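Local coordinates for outer membrane protein OMP121 (PDB 5FQ8), which probably carries a nutrient across the bacterial outer membrane as a TonB-dependent receptor, a plugged beta-barrel transporter, at residues S58-S63 with V162-K167; A132-D137 with S256-F261; T783-E788 with I883-G888; N858-I863 with V869-N874. All coordinates share one frame; numbering follows the deposited sequence.

Contact 1: S58-S63 with V162-K167; sequences SDVMSS and VMITTK
Met61 sets CG beside its backbone N (chi1 -71°) and bends again at chi2 (-66°), which carries the thioether away from the loop backbone and leaves CE at the far end facing Val162. That valine holds CG1 beside its own carbonyl carbon (chi1 172°), and the two methyls meet tip to tip, Met61 CE to Val162 CG1 at 3.4 Å. The extended end of Ile164 presents CD1 to Val60, with 3.9 Å between Val60 CG1 and Ile164 CD1. The contact lies in the plug of a TonB-dependent receptor: 58-63 follows helix 49-54 as loop that passes into a 3-10 turn at 62-63, while strand 161-166 has strands 138-144 and 101-103 as its neighbours in a small mixed sheet. Val60 also rests on Val138 and Met141, and Met61 on Met141 and Tyr102, joining the loop to three strands of that sheet. The backbones stay well apart, with CA atoms of Val60 and Ile164 9.8 Å from each other, and the four buried side chains meet through methyl groups alone. Just before Val60, Asp59 accepts a weak hydrogen bond from Met61 N at Asp59 OD1, 3.3 Å.

Contact 2: A132-D137 with S256-F261; sequences AINPDD and SNSLSF
Asn134 meets Ser258 through a water. Its CG stands anti to the backbone N (chi1 167°), which leaves ND2 within hydrogen-bonding range of that water (3.0 Å from Asn134 ND2). The same water donates to Ser258 OG and to the backbone O of Leu259, tying one amide to two points on the strand. The other end of the amide works within the loop: Asn134 OD1 accepts from Asp136 N at 3.0 Å, an Asx turn, with the N-H lying above the carbonyl plane. Pro135 follows and opens the short 3-10 segment 135-137. Asp136 then makes the direct link, Ser258 OG donating to Asp136 OD2 at 2.8 Å, on the anti side of the oxygen and 17° out of the carboxylate plane. Its other oxygen, OD1, forms a salt bridge with Arg56. With an alanine here the carboxylate is gone, and the Ser258 hydroxyl and the Arg56 guanidinium would probably each lose a mate. Next in sequence, Asp137 turns its carboxylate to Arg298 and Ser273. Since 132-137 belongs to the plug and strand 252-264 to the surrounding barrel, these bonds cross the plug-wall interface. Their chemistry, a buried hydroxyl, an amide, a water and a carboxylate whose charge is probably balanced by Arg56, implies that plug and wall meet here through polar groups.

Contact 3: T783-E788 with I883-G888; sequences TGLPVE and IYKYWG
The backbones of Leu785 and Tyr886 come nearest, CA to CA 6.3 Å, where the irregular segment 783-788 runs past one turn of helix 880-889. Just before the leucine, Gly784 has a positive phi (93°) at which a side chain would run into the preceding carbonyl. Leu785 has the largest share of the contact, its two methyls dividing the work. CD1 lies across the aliphatic chain of Lys885 at about a right angle, 3.8 Å from Lys885 CD. That chain is extended throughout, with CG turned away from its backbone N (chi1 177°), which stretches its methylenes past the leucine. CD2 goes the other way, sliding past the base of Tyr886 at 4.1 Å from Tyr886 CB. Pro786 completes the patch by bringing its ring up to the tyrosine edge, near the ring plane, with Pro786 CD 4.0 Å from Tyr886 CE1. The phenol end of Tyr886 is held elsewhere, its OH bonded to Ser892, while Lys885 NZ makes a long, weak ion pair with an acidic side chain of another protein. Both segments lie in long excursions between successive barrel strands, 783-788 between strands 716-731 and 802-812, the helix between strands 815-825 and 899-915. Such packing of one excursion on another, next to a partner protein, is consistent with the large extracellular loops of TonB-dependent transporters.

Contact 4: N858-I863 with V869-N874; sequences NSVNKI and VTYVEN
Backbone bonds join Asn861 to Val872 and Ile863 to Thr870 as antiparallel hydrogen-bonded pairs; in the first, Asn861 N donates to Val872 O at 2.7 Å and Val872 N to Asn861 O at 3.1 Å. Asn874 N adds a further bond to Ser859 O. Polar side chains reinforce this end. Asn874 CG stands anti to its backbone N (chi1 166°), which brings Ser859 OG into the amide plane, Asn874 ND2 donating to it at 2.9 Å; OD1 takes the backbone N-H of Thr876, and Ser859 OG also pairs with Val856 O. A leucine in place of Asn874, lacking the amide, would probably leave Thr876 N without its acceptor and Ser859 OG without its amide donor. Among apolar contacts, the Lys862 chain runs alongside the Tyr871 ring in the same direction, Lys862 CG 3.5 Å from Tyr871 CE1. Val860 CG2 approaches the same ring at 3.8 Å from Tyr871 CD1. Beyond the ring, Lys862 NZ reaches Glu770 and an acidic side chain of another protein in salt bridges. Strands 859-865 and 868-873 form a beta hairpin whose first strand also pairs in parallel with strand 777-778, and helix 880-889 follows in the chain.

The four contacts form two groups on opposite sides of the chain's centre. Contact 1 lies within the plug and contact 2, its centre 11 Å away, joins the plug to the barrel. Lys167 N lies 2.9 Å from Asp137 O and Lys167 NZ 3.0 Å from Asp136 O, both probable hydrogen bonds, and Val60 packs on Pro135. The residue that follows strand 161-166 is probably bonded to the loop of contact 2. Contacts 3 and 4, in excursions from the barrel, have centres 16 Å apart; those of contacts 1 and 3 are 50 Å apart. The side chain of Ser258 is about 10 Å from a bound 3-decanoyloxypropyl decanoate, that of Tyr886 about 14 Å from a calcium ion.

Contact 1: S58-S63 with V162-K167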
loop_
_atom_site.group_PDB
_atom_site.type_symbol
_atom_site.label_atom_id
_atom_site.label_comp_id
_atom_site.label_asym_id
_atom_site.label_seq_id
_atom_site.Cartn_x
_atom_site.Cartn_y
_atom_site.Cartn_z
ATOM N N SER B 58 -2.462 -35.406 0.972
ATOM C CA SER B 58 -3.153 -34.387 0.185
ATOM C C SER B 58 -2.521 -34.175 -1.170
ATOM O O SER B 58 -3.111 -33.512 -2.022
ATOM C CB SER B 58 -3.146 -33.063 0.921
ATOM O OG SER B 58 -1.909 -32.425 0.714
ATOM N N ASP B 59 -1.368 -34.756 -1.391
ATOM C CA ASP B 59 -0.453 -34.367 -2.438
ATOM C C ASP B 59 -0.124 -35.590 -3.277
ATOM O O ASP B 59 -0.012 -36.699 -2.753
ATOM C CB ASP B 59 0.778 -33.754 -1.775
ATOM C CG ASP B 59 1.948 -33.736 -2.662
ATOM O OD1 ASP B 59 1.854 -33.169 -3.757
ATOM O OD2 ASP B 59 2.974 -34.294 -2.265
ATOM N N VAL B 60 -0.009 -35.398 -4.585
ATOM C CA VAL B 60 0.258 -36.526 -5.459
ATOM C C VAL B 60 1.690 -37.020 -5.353
ATOM O O VAL B 60 1.945 -38.185 -5.661
ATOM C CB VAL B 60 -0.098 -36.131 -6.903
ATOM C CG1 VAL B 60 1.019 -36.411 -7.856
ATOM C CG2 VAL B 60 -1.289 -36.889 -7.330
ATOM N N MET B 61 2.612 -36.188 -4.871
ATOM C CA MET B 61 4.039 -36.457 -4.953
ATOM C C MET B 61 4.676 -36.919 -3.660
ATOM O O MET B 61 5.660 -37.645 -3.713
ATOM C CB MET B 61 4.768 -35.206 -5.417
ATOM C CG MET B 61 4.508 -34.899 -6.828
ATOM S SD MET B 61 5.210 -36.201 -7.772
ATOM C CE MET B 61 4.371 -36.028 -9.286
ATOM N N SER B 62 4.183 -36.494 -2.501
ATOM C CA SER B 62 4.956 -36.698 -1.286
ATOM C C SER B 62 4.940 -38.144 -0.829
ATOM O O SER B 62 5.810 -38.550 -0.048
ATOM C CB SER B 62 4.449 -35.780 -0.178
ATOM O OG SER B 62 3.169 -36.144 0.281
ATOM N N SER B 63 3.977 -38.927 -1.309
ATOM C CA SER B 63 3.954 -40.343 -0.994
ATOM C C SER B 63 5.120 -41.075 -1.639
ATOM O O SER B 63 5.610 -42.063 -1.085
ATOM C CB SER B 63 2.625 -40.948 -1.443
ATOM O OG SER B 63 2.434 -40.761 -2.830
ATOM N N VAL B 162 7.290 -35.413 -15.400
ATOM C CA VAL B 162 6.366 -36.218 -14.615
ATOM C C VAL B 162 5.063 -36.292 -15.394
ATOM O O VAL B 162 4.226 -35.390 -15.308
ATOM C CB VAL B 162 6.130 -35.644 -13.219
ATOM C CG1 VAL B 162 5.038 -36.414 -12.570
ATOM C CG2 VAL B 162 7.380 -35.718 -12.402
ATOM N N MET B 163 4.886 -37.358 -16.156
ATOM C CA MET B 163 3.682 -37.543 -16.946
ATOM C C MET B 163 2.612 -38.183 -16.083
ATOM O O MET B 163 2.752 -39.333 -15.668
ATOM C CB MET B 163 3.968 -38.411 -18.161
ATOM C CG MET B 163 4.554 -37.678 -19.318
ATOM S SD MET B 163 5.191 -38.839 -20.500
ATOM C CE MET B 163 3.880 -40.057 -20.512
ATOM N N ILE B 164 1.560 -37.465 -15.833
ATOM C CA ILE B 164 0.416 -38.002 -15.110
ATOM C C ILE B 164 -0.693 -38.326 -16.104
ATOM O O ILE B 164 -0.816 -37.682 -17.146
ATOM C CB ILE B 164 -0.037 -37.013 -14.022
ATOM C CG1 ILE B 164 1.016 -36.953 -12.927
ATOM C CG2 ILE B 164 -1.362 -37.409 -13.418
ATOM C CD1 ILE B 164 0.588 -36.132 -11.754
ATOM N N THR B 165 -1.456 -39.385 -15.826
ATOM C CA THR B 165 -2.601 -39.751 -16.654
ATOM C C THR B 165 -3.802 -39.990 -15.758
ATOM O O THR B 165 -3.743 -40.806 -14.837
ATOM C CB THR B 165 -2.321 -40.986 -17.505
ATOM O OG1 THR B 165 -1.221 -40.734 -18.380
ATOM C CG2 THR B 165 -3.511 -41.304 -18.342
ATOM N N THR B 166 -4.881 -39.281 -16.028
ATOM C CA THR B 166 -6.046 -39.275 -15.162
ATOM C C THR B 166 -7.055 -40.339 -15.587
ATOM O O THR B 166 -7.046 -40.825 -16.718
ATOM C CB THR B 166 -6.670 -37.886 -15.187
ATOM O OG1 THR B 166 -6.750 -37.435 -16.540
ATOM C CG2 THR B 166 -5.802 -36.919 -14.437
ATOM N N LYS B 167 -7.936 -40.703 -14.660
ATOM C CA LYS B 167 -8.878 -41.792 -14.906
ATOM C C LYS B 167 -9.953 -41.381 -15.903
ATOM O O LYS B 167 -10.348 -40.220 -15.972
ATOM C CB LYS B 167 -9.534 -42.232 -13.600
ATOM C CG LYS B 167 -8.605 -42.917 -12.623
ATOM C CD LYS B 167 -9.201 -42.954 -11.239
ATOM C CE LYS B 167 -8.371 -43.778 -10.286
ATOM N NZ LYS B 167 -8.973 -43.863 -8.930
#

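Contact 2: A132-D137 with S256-F261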
loop_
_atom_site.group_PDB
_atom_site.type_symbol
_atom_site.label_atom_id
_atom_site.label_comp_id
_atom_site.label_asym_id
_atom_site.label_seq_id
_atom_site.Cartn_x
_atom_site.Cartn_y
_atom_site.Cartn_z
ATOM N N ALA B 132 -2.038 -29.277 -6.381
ATOM C CA ALA B 132 -3.454 -29.041 -6.584
ATOM C C ALA B 132 -4.147 -30.249 -7.159
ATOM O O ALA B 132 -5.348 -30.429 -6.946
ATOM C CB ALA B 132 -3.672 -27.854 -7.513
ATOM N N ILE B 133 -3.421 -31.065 -7.913
ATOM C CA ILE B 133 -4.020 -32.244 -8.498
ATOM C C ILE B 133 -4.518 -33.142 -7.385
ATOM O O ILE B 133 -3.930 -33.197 -6.300
ATOM C CB ILE B 133 -3.007 -32.940 -9.420
ATOM C CG1 ILE B 133 -3.619 -34.156 -10.072
ATOM C CG2 ILE B 133 -1.821 -33.383 -8.664
ATOM C CD1 ILE B 133 -2.803 -34.637 -11.194
ATOM N N ASN B 134 -5.660 -33.776 -7.619
ATOM C CA ASN B 134 -6.258 -34.677 -6.651
ATOM C C ASN B 134 -5.744 -36.084 -6.912
ATOM O O ASN B 134 -6.032 -36.647 -7.976
ATOM C CB ASN B 134 -7.768 -34.637 -6.765
ATOM C CG ASN B 134 -8.448 -35.771 -6.027
ATOM O OD1 ASN B 134 -7.884 -36.403 -5.135
ATOM N ND2 ASN B 134 -9.688 -36.011 -6.384
ATOM N N PRO B 135 -5.021 -36.695 -5.980
ATOM C CA PRO B 135 -4.456 -38.023 -6.247
ATOM C C PRO B 135 -5.481 -39.069 -6.611
ATOM O O PRO B 135 -5.180 -39.942 -7.434
ATOM C CB PRO B 135 -3.749 -38.363 -4.932
ATOM C CG PRO B 135 -4.375 -37.481 -3.913
ATOM C CD PRO B 135 -4.756 -36.244 -4.608
ATOM N N ASP B 136 -6.694 -38.992 -6.063
ATOM C CA ASP B 136 -7.720 -39.971 -6.404
ATOM C C ASP B 136 -8.045 -39.992 -7.891
ATOM O O ASP B 136 -8.640 -40.960 -8.362
ATOM C CB ASP B 136 -8.994 -39.705 -5.608
ATOM C CG ASP B 136 -8.896 -40.173 -4.185
ATOM O OD1 ASP B 136 -8.105 -41.093 -3.907
ATOM O OD2 ASP B 136 -9.620 -39.621 -3.335
ATOM N N ASP B 137 -7.668 -38.966 -8.645
ATOM C CA ASP B 137 -7.937 -38.927 -10.074
ATOM C C ASP B 137 -6.834 -39.546 -10.902
ATOM O O ASP B 137 -6.972 -39.613 -12.125
ATOM C CB ASP B 137 -8.112 -37.487 -10.554
ATOM C CG ASP B 137 -9.467 -36.931 -10.254
ATOM O OD1 ASP B 137 -10.433 -37.715 -10.177
ATOM O OD2 ASP B 137 -9.561 -35.695 -10.107
ATOM N N SER B 256 -10.941 -35.464 5.284
ATOM C CA SER B 256 -10.997 -35.403 3.835
ATOM C C SER B 256 -12.233 -36.114 3.323
ATOM O O SER B 256 -12.679 -37.095 3.912
ATOM C CB SER B 256 -9.781 -36.027 3.186
ATOM O OG SER B 256 -10.040 -36.200 1.803
ATOM N N ASN B 257 -12.772 -35.618 2.211
ATOM C CA ASN B 257 -13.927 -36.209 1.545
ATOM C C ASN B 257 -13.661 -36.164 0.052
ATOM O O ASN B 257 -13.398 -35.091 -0.494
ATOM C CB ASN B 257 -15.222 -35.455 1.872
ATOM C CG ASN B 257 -15.687 -35.665 3.292
ATOM O OD1 ASN B 257 -16.235 -36.691 3.621
ATOM N ND2 ASN B 257 -15.481 -34.683 4.131
ATOM N N SER B 258 -13.730 -37.311 -0.611
ATOM C CA SER B 258 -13.510 -37.378 -2.047
ATOM C C SER B 258 -14.591 -38.217 -2.707
ATOM O O SER B 258 -14.904 -39.306 -2.229
ATOM C CB SER B 258 -12.147 -37.956 -2.359
ATOM O OG SER B 258 -12.016 -38.165 -3.746
ATOM N N LEU B 259 -15.137 -37.718 -3.816
ATOM C CA LEU B 259 -16.186 -38.384 -4.571
ATOM C C LEU B 259 -15.796 -38.454 -6.041
ATOM O O LEU B 259 -15.034 -37.626 -6.527
ATOM C CB LEU B 259 -17.500 -37.638 -4.416
ATOM C CG LEU B 259 -18.815 -38.375 -4.237
ATOM C CD1 LEU B 259 -18.815 -39.057 -2.915
ATOM C CD2 LEU B 259 -19.928 -37.378 -4.283
ATOM N N SER B 260 -16.330 -39.433 -6.764
ATOM C CA SER B 260 -16.113 -39.464 -8.204
ATOM C C SER B 260 -17.277 -40.161 -8.893
ATOM O O SER B 260 -17.923 -41.026 -8.309
ATOM C CB SER B 260 -14.792 -40.140 -8.548
ATOM O OG SER B 260 -14.941 -41.532 -8.586
ATOM N N PHE B 261 -17.547 -39.758 -10.137
ATOM C CA PHE B 261 -18.663 -40.267 -10.934
ATOM C C PHE B 261 -18.160 -40.643 -12.318
ATOM O O PHE B 261 -17.466 -39.858 -12.961
ATOM C CB PHE B 261 -19.792 -39.243 -11.071
ATOM C CG PHE B 261 -20.457 -38.876 -9.780
ATOM C CD1 PHE B 261 -19.919 -37.900 -8.972
ATOM C CD2 PHE B 261 -21.638 -39.480 -9.397
ATOM C CE1 PHE B 261 -20.524 -37.543 -7.792
ATOM C CE2 PHE B 261 -22.254 -39.125 -8.216
ATOM C CZ PHE B 261 -21.693 -38.149 -7.410
HETATM O O HOH W 1 -11.852 -38.036 -6.499
#

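Contact 3: T783-E788 with I883-G888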
loop_
_atom_site.group_PDB
_atom_site.type_symbol
_atom_site.label_atom_id
_atom_site.label_comp_id
_atom_site.label_asym_id
_atom_site.label_seq_id
_atom_site.Cartn_x
_atom_site.Cartn_y
_atom_site.Cartn_z
ATOM N N THR B 783 40.365 -14.703 27.619
ATOM C CA THR B 783 39.022 -15.234 27.803
ATOM C C THR B 783 38.946 -16.749 27.768
ATOM O O THR B 783 38.049 -17.325 28.389
ATOM C CB THR B 783 38.087 -14.693 26.726
ATOM O OG1 THR B 783 38.649 -14.955 25.437
ATOM C CG2 THR B 783 37.898 -13.221 26.904
ATOM N N GLY B 784 39.849 -17.405 27.054
ATOM C CA GLY B 784 39.785 -18.832 26.867
ATOM C C GLY B 784 39.059 -19.265 25.622
ATOM O O GLY B 784 39.192 -20.415 25.230
ATOM N N LEU B 785 38.326 -18.380 24.983
ATOM C CA LEU B 785 37.453 -18.725 23.873
ATOM C C LEU B 785 38.256 -18.892 22.593
ATOM O O LEU B 785 39.341 -18.340 22.462
ATOM C CB LEU B 785 36.407 -17.647 23.675
ATOM C CG LEU B 785 35.632 -17.287 24.927
ATOM C CD1 LEU B 785 34.885 -16.005 24.721
ATOM C CD2 LEU B 785 34.690 -18.403 25.202
ATOM N N PRO B 786 37.755 -19.671 21.649
ATOM C CA PRO B 786 38.512 -19.905 20.423
ATOM C C PRO B 786 38.705 -18.633 19.626
ATOM O O PRO B 786 37.966 -17.664 19.771
ATOM C CB PRO B 786 37.654 -20.922 19.661
ATOM C CG PRO B 786 36.387 -20.989 20.370
ATOM C CD PRO B 786 36.648 -20.616 21.781
ATOM N N VAL B 787 39.728 -18.651 18.787
ATOM C CA VAL B 787 40.085 -17.533 17.930
ATOM C C VAL B 787 39.702 -17.879 16.500
ATOM O O VAL B 787 40.009 -18.972 16.014
ATOM C CB VAL B 787 41.586 -17.214 18.036
ATOM C CG1 VAL B 787 41.990 -16.273 16.932
ATOM C CG2 VAL B 787 41.902 -16.611 19.381
ATOM N N GLU B 788 39.049 -16.944 15.823
ATOM C CA GLU B 788 38.616 -17.190 14.458
ATOM C C GLU B 788 39.804 -17.273 13.511
ATOM O O GLU B 788 40.748 -16.489 13.603
ATOM C CB GLU B 788 37.659 -16.089 14.011
ATOM C CG GLU B 788 37.226 -16.175 12.563
ATOM C CD GLU B 788 35.959 -15.417 12.300
ATOM O OE1 GLU B 788 35.356 -14.925 13.267
ATOM O OE2 GLU B 788 35.564 -15.313 11.128
ATOM N N ILE B 883 30.850 -19.371 29.901
ATOM C CA ILE B 883 30.556 -20.618 29.203
ATOM C C ILE B 883 29.378 -20.434 28.265
ATOM O O ILE B 883 29.358 -20.986 27.161
ATOM C CB ILE B 883 30.318 -21.756 30.211
ATOM C CG1 ILE B 883 31.651 -22.319 30.671
ATOM C CG2 ILE B 883 29.490 -22.872 29.602
ATOM C CD1 ILE B 883 31.529 -23.586 31.412
ATOM N N TYR B 884 28.398 -19.626 28.671
ATOM C CA TYR B 884 27.265 -19.328 27.801
ATOM C C TYR B 884 27.720 -18.875 26.430
ATOM O O TYR B 884 27.075 -19.182 25.424
ATOM C CB TYR B 884 26.387 -18.247 28.416
ATOM C CG TYR B 884 26.892 -16.856 28.122
ATOM C CD1 TYR B 884 27.929 -16.309 28.862
ATOM C CD2 TYR B 884 26.344 -16.092 27.092
ATOM C CE1 TYR B 884 28.395 -15.057 28.609
ATOM C CE2 TYR B 884 26.807 -14.834 26.821
ATOM C CZ TYR B 884 27.841 -14.314 27.590
ATOM O OH TYR B 884 28.342 -13.048 27.362
ATOM N N LYS B 885 28.832 -18.140 26.367
ATOM C CA LYS B 885 29.282 -17.609 25.089
ATOM C C LYS B 885 30.100 -18.633 24.315
ATOM O O LYS B 885 30.098 -18.612 23.081
ATOM C CB LYS B 885 30.067 -16.322 25.317
ATOM C CG LYS B 885 30.644 -15.707 24.074
ATOM C CD LYS B 885 31.454 -14.479 24.390
ATOM C CE LYS B 885 31.916 -13.795 23.115
ATOM N NZ LYS B 885 32.141 -12.343 23.326
ATOM N N TYR B 886 30.773 -19.546 25.015
ATOM C CA TYR B 886 31.466 -20.632 24.338
ATOM C C TYR B 886 30.512 -21.419 23.461
ATOM O O TYR B 886 30.812 -21.724 22.302
ATOM C CB TYR B 886 32.119 -21.555 25.365
ATOM C CG TYR B 886 32.838 -22.724 24.756
ATOM C CD1 TYR B 886 33.808 -22.535 23.792
ATOM C CD2 TYR B 886 32.557 -24.017 25.150
ATOM C CE1 TYR B 886 34.468 -23.592 23.235
ATOM C CE2 TYR B 886 33.220 -25.083 24.595
ATOM C CZ TYR B 886 34.172 -24.864 23.637
ATOM O OH TYR B 886 34.856 -25.906 23.072
ATOM N N TRP B 887 29.340 -21.728 23.992
ATOM C CA TRP B 887 28.388 -22.531 23.254
ATOM C C TRP B 887 27.604 -21.714 22.249
ATOM O O TRP B 887 27.289 -22.213 21.169
ATOM C CB TRP B 887 27.460 -23.238 24.235
ATOM C CG TRP B 887 28.191 -24.276 24.991
ATOM C CD1 TRP B 887 28.515 -24.266 26.307
ATOM C CD2 TRP B 887 28.749 -25.460 24.449
ATOM N NE1 TRP B 887 29.225 -25.388 26.623
ATOM C CE2 TRP B 887 29.381 -26.135 25.490
ATOM C CE3 TRP B 887 28.765 -26.021 23.175
ATOM C CZ2 TRP B 887 30.018 -27.334 25.303
ATOM C CZ3 TRP B 887 29.402 -27.222 22.991
ATOM C CH2 TRP B 887 30.015 -27.864 24.047
ATOM N N GLY B 888 27.300 -20.461 22.566
ATOM C CA GLY B 888 26.599 -19.636 21.606
ATOM C C GLY B 888 27.376 -19.500 20.316
ATOM O O GLY B 888 26.802 -19.531 19.229
#

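Contact 4: N858-I863 with V869-N874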
loop_
_atom_site.group_PDB
_atom_site.type_symbol
_atom_site.label_atom_id
_atom_site.label_comp_id
_atom_site.label_asym_id
_atom_site.label_seq_id
_atom_site.Cartn_x
_atom_site.Cartn_y
_atom_site.Cartn_z
ATOM N N ASN B 858 43.469 -29.295 24.191
ATOM C CA ASN B 858 44.457 -29.122 23.130
ATOM C C ASN B 858 44.684 -27.663 22.776
ATOM O O ASN B 858 45.064 -27.356 21.649
ATOM C CB ASN B 858 44.050 -29.879 21.864
ATOM C CG ASN B 858 44.911 -31.081 21.617
ATOM O OD1 ASN B 858 45.453 -31.668 22.554
ATOM N ND2 ASN B 858 45.057 -31.454 20.352
ATOM N N SER B 859 44.476 -26.763 23.716
ATOM C CA SER B 859 44.476 -25.347 23.400
ATOM C C SER B 859 45.873 -24.756 23.478
ATOM O O SER B 859 46.680 -25.132 24.326
ATOM C CB SER B 859 43.543 -24.603 24.348
ATOM O OG SER B 859 43.794 -24.949 25.694
ATOM N N VAL B 860 46.156 -23.824 22.576
ATOM C CA VAL B 860 47.386 -23.056 22.606
ATOM C C VAL B 860 47.031 -21.583 22.660
ATOM O O VAL B 860 45.874 -21.196 22.542
ATOM C CB VAL B 860 48.276 -23.340 21.392
ATOM C CG1 VAL B 860 48.519 -24.816 21.276
ATOM C CG2 VAL B 860 47.612 -22.811 20.154
ATOM N N ASN B 861 48.047 -20.762 22.856
ATOM C CA ASN B 861 47.946 -19.329 22.655
ATOM C C ASN B 861 48.918 -18.959 21.554
ATOM O O ASN B 861 50.007 -19.513 21.480
ATOM C CB ASN B 861 48.249 -18.557 23.928
ATOM C CG ASN B 861 47.257 -18.843 25.020
ATOM O OD1 ASN B 861 46.204 -19.385 24.763
ATOM N ND2 ASN B 861 47.584 -18.475 26.240
ATOM N N LYS B 862 48.503 -18.065 20.673
ATOM C CA LYS B 862 49.354 -17.589 19.594
ATOM C C LYS B 862 50.038 -16.322 20.074
ATOM O O LYS B 862 49.386 -15.294 20.275
ATOM C CB LYS B 862 48.525 -17.334 18.344
ATOM C CG LYS B 862 49.315 -17.112 17.088
ATOM C CD LYS B 862 48.364 -16.672 15.999
ATOM C CE LYS B 862 49.069 -16.542 14.688
ATOM N NZ LYS B 862 48.105 -16.346 13.598
ATOM N N ILE B 863 51.345 -16.405 20.282
ATOM C CA ILE B 863 52.135 -15.284 20.772
ATOM C C ILE B 863 52.658 -14.514 19.570
ATOM O O ILE B 863 53.519 -14.995 18.838
ATOM C CB ILE B 863 53.279 -15.766 21.669
ATOM C CG1 ILE B 863 52.707 -16.504 22.872
ATOM C CG2 ILE B 863 54.097 -14.599 22.129
ATOM C CD1 ILE B 863 51.712 -15.702 23.627
ATOM N N VAL B 869 55.727 -15.520 15.280
ATOM C CA VAL B 869 54.587 -16.335 15.688
ATOM C C VAL B 869 55.095 -17.477 16.548
ATOM O O VAL B 869 55.984 -18.228 16.131
ATOM C CB VAL B 869 53.801 -16.878 14.482
ATOM C CG1 VAL B 869 52.554 -17.600 14.961
ATOM C CG2 VAL B 869 53.426 -15.759 13.531
ATOM N N THR B 870 54.519 -17.612 17.736
ATOM C CA THR B 870 54.922 -18.612 18.708
ATOM C C THR B 870 53.678 -19.157 19.374
ATOM O O THR B 870 52.727 -18.410 19.602
ATOM C CB THR B 870 55.834 -18.020 19.769
ATOM O OG1 THR B 870 56.878 -17.278 19.134
ATOM C CG2 THR B 870 56.433 -19.119 20.621
ATOM N N TYR B 871 53.687 -20.440 19.700
ATOM C CA TYR B 871 52.537 -21.078 20.310
ATOM C C TYR B 871 52.917 -21.640 21.668
ATOM O O TYR B 871 54.037 -22.113 21.860
ATOM C CB TYR B 871 51.997 -22.155 19.403
ATOM C CG TYR B 871 51.489 -21.619 18.094
ATOM C CD1 TYR B 871 50.221 -21.055 17.995
ATOM C CD2 TYR B 871 52.266 -21.686 16.952
ATOM C CE1 TYR B 871 49.752 -20.573 16.802
ATOM C CE2 TYR B 871 51.798 -21.204 15.752
ATOM C CZ TYR B 871 50.545 -20.649 15.682
ATOM O OH TYR B 871 50.108 -20.171 14.475
ATOM N N VAL B 872 51.981 -21.572 22.609
ATOM C CA VAL B 872 52.217 -21.927 24.004
ATOM C C VAL B 872 50.979 -22.621 24.546
ATOM O O VAL B 872 49.859 -22.208 24.244
ATOM C CB VAL B 872 52.541 -20.678 24.845
ATOM C CG1 VAL B 872 52.588 -21.028 26.312
ATOM C CG2 VAL B 872 53.843 -20.080 24.405
ATOM N N GLU B 873 51.177 -23.672 25.345
ATOM C CA GLU B 873 50.054 -24.343 25.988
ATOM C C GLU B 873 49.170 -23.330 26.691
ATOM O O GLU B 873 49.649 -22.486 27.448
ATOM C CB GLU B 873 50.533 -25.389 26.995
ATOM C CG GLU B 873 49.387 -25.965 27.834
ATOM C CD GLU B 873 49.830 -26.916 28.933
ATOM O OE1 GLU B 873 50.913 -27.515 28.807
ATOM O OE2 GLU B 873 49.089 -27.057 29.929
ATOM N N ASN B 874 47.879 -23.416 26.430
ATOM C CA ASN B 874 46.948 -22.455 26.977
ATOM C C ASN B 874 46.652 -22.768 28.430
ATOM O O ASN B 874 46.288 -23.890 28.772
ATOM C CB ASN B 874 45.657 -22.450 26.179
ATOM C CG ASN B 874 44.568 -21.728 26.899
ATOM O OD1 ASN B 874 44.773 -20.635 27.412
ATOM N ND2 ASN B 874 43.406 -22.349 26.989
#